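Local atomic coordinates of uncharacterized protein (Staphylococcus aureus, PDB entry 4YBV), a protein that probably hydrolyses thioesters, possibly of acyl-coenzyme A type, as a hot dog-fold member of the thioesterase superfamily. Residues 53-61 with 95-104. The protein carries 1 engineered substitution. Residues are numbered along the deposited sequence; the frame is centred on the assembly and turned at random.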
loop_
_atom_site.group_PDB
_atom_site.type_symbol
_atom_site.label_atom_id
_atom_site.label_comp_id
_atom_site.label_asym_id
_atom_site.label_seq_id
_atom_site.Cartn_x
_atom_site.Cartn_y
_atom_site.Cartn_z
ATOM N N CYS A 53 8.403 -6.555 -12.359
ATOM C CA CYS A 53 9.463 -5.688 -11.861
ATOM C C CYS A 53 10.657 -6.464 -11.274
ATOM O O CYS A 53 11.768 -5.936 -11.228
ATOM C CB CYS A 53 8.948 -4.643 -10.874
ATOM S SG CYS A 53 7.783 -5.092 -9.687
ATOM N N SER A 54 10.462 -7.720 -10.898
ATOM C CA SER A 54 11.593 -8.610 -10.605
ATOM C C SER A 54 12.544 -8.785 -11.836
ATOM O O SER A 54 13.779 -8.619 -11.729
ATOM C CB SER A 54 11.053 -9.976 -10.135
ATOM O OG SER A 54 12.097 -10.870 -9.799
ATOM N N LEU A 55 11.960 -9.112 -12.995
ATOM C CA LEU A 55 12.720 -9.175 -14.245
ATOM C C LEU A 55 13.415 -7.838 -14.552
ATOM O O LEU A 55 14.590 -7.818 -14.921
ATOM C CB LEU A 55 11.808 -9.569 -15.396
ATOM C CG LEU A 55 11.289 -10.999 -15.310
ATOM C CD1 LEU A 55 10.205 -11.247 -16.323
ATOM C CD2 LEU A 55 12.409 -12.022 -15.458
ATOM N N GLY A 56 12.687 -6.735 -14.401
ATOM C CA GLY A 56 13.271 -5.417 -14.638
ATOM C C GLY A 56 14.490 -5.115 -13.784
ATOM O O GLY A 56 15.564 -4.718 -14.295
ATOM N N SER A 57 14.341 -5.307 -12.477
ATOM C CA SER A 57 15.431 -5.000 -11.585
ATOM C C SER A 57 16.610 -5.935 -11.854
ATOM O O SER A 57 17.775 -5.502 -11.790
ATOM C CB SER A 57 14.991 -5.079 -10.123
ATOM O OG SER A 57 14.225 -3.940 -9.787
ATOM N N ALA A 58 16.317 -7.202 -12.176
ATOM C CA ALA A 58 17.366 -8.151 -12.536
ATOM C C ALA A 58 18.128 -7.670 -13.785
ATOM O O ALA A 58 19.349 -7.764 -13.830
ATOM C CB ALA A 58 16.785 -9.542 -12.775
ATOM N N ASN A 59 17.405 -7.142 -14.774
ATOM C CA ASN A 59 18.024 -6.584 -15.980
ATOM C C ASN A 59 18.864 -5.332 -15.711
ATOM O O ASN A 59 19.760 -5.025 -16.492
ATOM C CB ASN A 59 16.965 -6.241 -17.039
ATOM C CG ASN A 59 16.382 -7.465 -17.685
ATOM O OD1 ASN A 59 17.002 -8.528 -17.643
ATOM N ND2 ASN A 59 15.177 -7.339 -18.299
ATOM N N LEU A 60 18.558 -4.599 -14.637
ATOM C CA LEU A 60 19.291 -3.363 -14.346
ATOM C C LEU A 60 20.530 -3.522 -13.459
ATOM O O LEU A 60 21.298 -2.577 -13.283
ATOM C CB LEU A 60 18.363 -2.350 -13.672
ATOM C CG LEU A 60 17.268 -1.684 -14.499
ATOM C CD1 LEU A 60 16.492 -0.777 -13.594
ATOM C CD2 LEU A 60 17.823 -0.916 -15.698
ATOM N N ILE A 61 20.716 -4.690 -12.867
ATOM C CA ILE A 61 21.800 -4.847 -11.914
ATOM C C ILE A 61 22.789 -5.909 -12.365
ATOM O O ILE A 61 22.587 -6.596 -13.393
ATOM C CB ILE A 61 21.284 -5.227 -10.492
ATOM C CG1 ILE A 61 20.703 -6.640 -10.504
ATOM C CG2 ILE A 61 20.262 -4.196 -9.980
ATOM C CD1 ILE A 61 20.337 -7.153 -9.149
ATOM N N ARG A 95 15.642 4.299 -9.275
ATOM C CA ARG A 95 16.661 3.292 -9.444
ATOM C C ARG A 95 17.737 3.600 -8.427
ATOM O O ARG A 95 18.817 4.081 -8.749
ATOM C CB ARG A 95 17.217 3.357 -10.862
ATOM C CG ARG A 95 18.099 2.192 -11.260
ATOM C CD ARG A 95 18.928 2.546 -12.480
ATOM N NE ARG A 95 19.922 1.524 -12.778
ATOM C CZ ARG A 95 20.485 1.359 -13.970
ATOM N NH1 ARG A 95 20.147 2.149 -14.977
ATOM N NH2 ARG A 95 21.381 0.404 -14.153
ATOM N N GLY A 96 17.390 3.305 -7.182
ATOM C CA GLY A 96 18.237 3.498 -6.028
ATOM C C GLY A 96 19.319 2.449 -6.015
ATOM O O GLY A 96 19.240 1.455 -6.728
ATOM N N LYS A 97 20.352 2.681 -5.221
ATOM C CA LYS A 97 21.449 1.739 -5.168
ATOM C C LYS A 97 21.020 0.499 -4.413
ATOM O O LYS A 97 21.363 -0.620 -4.804
ATOM C CB LYS A 97 22.680 2.376 -4.520
ATOM C CG LYS A 97 23.883 1.441 -4.407
ATOM C CD LYS A 97 25.216 2.202 -4.403
ATOM C CE LYS A 97 25.258 3.312 -3.357
ATOM N NZ LYS A 97 26.563 4.037 -3.385
ATOM N N SER A 98 20.263 0.704 -3.338
ATOM C CA SER A 98 19.813 -0.403 -2.499
ATOM C C SER A 98 18.400 -0.891 -2.910
ATOM O O SER A 98 18.150 -2.104 -2.961
ATOM C CB SER A 98 19.860 -0.002 -1.003
ATOM O OG SER A 98 19.077 1.153 -0.695
ATOM N N THR A 99 17.505 0.043 -3.236
ATOM C CA THR A 99 16.156 -0.322 -3.650
ATOM C C THR A 99 15.753 0.263 -5.019
ATOM O O THR A 99 16.172 1.360 -5.398
ATOM C CB THR A 99 15.115 0.115 -2.586
ATOM O OG1 THR A 99 15.165 1.530 -2.436
ATOM C CG2 THR A 99 15.428 -0.503 -1.226
ATOM N N HIS A 100 14.939 -0.483 -5.765
ATOM C CA HIS A 100 14.257 0.037 -6.949
ATOM C C HIS A 100 12.776 0.172 -6.686
ATOM O O HIS A 100 12.150 -0.692 -6.055
ATOM C CB HIS A 100 14.447 -0.870 -8.163
ATOM C CG HIS A 100 15.872 -1.032 -8.576
ATOM N ND1 HIS A 100 16.263 -1.930 -9.543
ATOM C CD2 HIS A 100 17.002 -0.415 -8.145
ATOM C CE1 HIS A 100 17.576 -1.869 -9.685
ATOM N NE2 HIS A 100 18.043 -0.956 -8.851
ATOM N N VAL A 101 12.195 1.229 -7.215
ATOM C CA VAL A 101 10.767 1.404 -7.092
ATOM C C VAL A 101 10.186 1.397 -8.477
ATOM O O VAL A 101 10.651 2.161 -9.319
ATOM C CB VAL A 101 10.444 2.705 -6.323
ATOM C CG1 VAL A 101 8.968 2.994 -6.337
ATOM C CG2 VAL A 101 10.992 2.591 -4.906
ATOM N N TRP A 102 9.208 0.514 -8.729
ATOM C CA TRP A 102 8.564 0.320 -10.042
ATOM C C TRP A 102 7.100 0.685 -10.082
ATOM O O TRP A 102 6.341 0.416 -9.128
ATOM C CB TRP A 102 8.662 -1.157 -10.482
ATOM C CG TRP A 102 10.027 -1.626 -10.835
ATOM C CD1 TRP A 102 10.994 -2.069 -9.986
ATOM C CD2 TRP A 102 10.581 -1.698 -12.153
ATOM N NE1 TRP A 102 12.131 -2.407 -10.702
ATOM C CE2 TRP A 102 11.896 -2.183 -12.032
ATOM C CE3 TRP A 102 10.090 -1.399 -13.424
ATOM C CZ2 TRP A 102 12.737 -2.372 -13.142
ATOM C CZ3 TRP A 102 10.927 -1.594 -14.530
ATOM C CH2 TRP A 102 12.233 -2.084 -14.366
ATOM N N ASP A 103 6.674 1.201 -11.226
ATOM C CA ASP A 103 5.266 1.455 -11.482
ATOM C C ASP A 103 4.766 0.386 -12.449
ATOM O O ASP A 103 5.420 0.144 -13.426
ATOM C CB ASP A 103 5.092 2.838 -12.087
ATOM C CG ASP A 103 3.735 3.391 -11.864
ATOM O OD1 ASP A 103 3.534 3.957 -10.766
ATOM O OD2 ASP A 103 2.880 3.271 -12.769
ATOM N N ILE A 104 3.641 -0.277 -12.168
ATOM C CA ILE A 104 3.148 -1.320 -13.068
ATOM C C ILE A 104 1.687 -1.099 -13.413
ATOM O O ILE A 104 0.848 -0.956 -12.527
ATOM C CB ILE A 104 3.294 -2.752 -12.491
ATOM C CG1 ILE A 104 4.673 -3.020 -11.908
ATOM C CG2 ILE A 104 3.010 -3.806 -13.568
ATOM C CD1 ILE A 104 4.714 -2.933 -10.398
#
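C53 and W102 open a clear example of hot dog packing, in which a long central helix lies in the curve of an antiparallel sheet: here the last turns of helix 42-60 against strand 99-107. CB of C53 sits over one face of the indole, 3.4 Å from the centroid of the five-membered ring, a CH-pi contact. With chi1 at 41°, SG is swung between the backbone N and the carbonyl carbon and reaches CD1 of I104 at 3.8 Å. At G56 the backbone itself meets the tryptophan, its C atom lying 3.3 Å from W102 CZ2. The next residue, S57, one turn on from C53, joins two rings of the strand through its buried OG. W102 NE1 donates to OG over 2.8 Å, nearly in the indole plane, while H100 ND1 and the same OG share a second hydrogen bond of 2.9 Å; two bonds on one oxygen help to set the rotation of both rings. L60 packs beyond, CD1 near W102 CZ2 and CD2 centred over one face of the R95 guanidinium, which the extended arginine chain carries out to it. R95 NH2 adds a weak hydrogen bond to L60 O, 3.1 Å long and bent to 126° at the hydrogen. Next in the chain, I61, which also packs on P68 and I123, brings CG2 within 3.6 Å of H100 CE1.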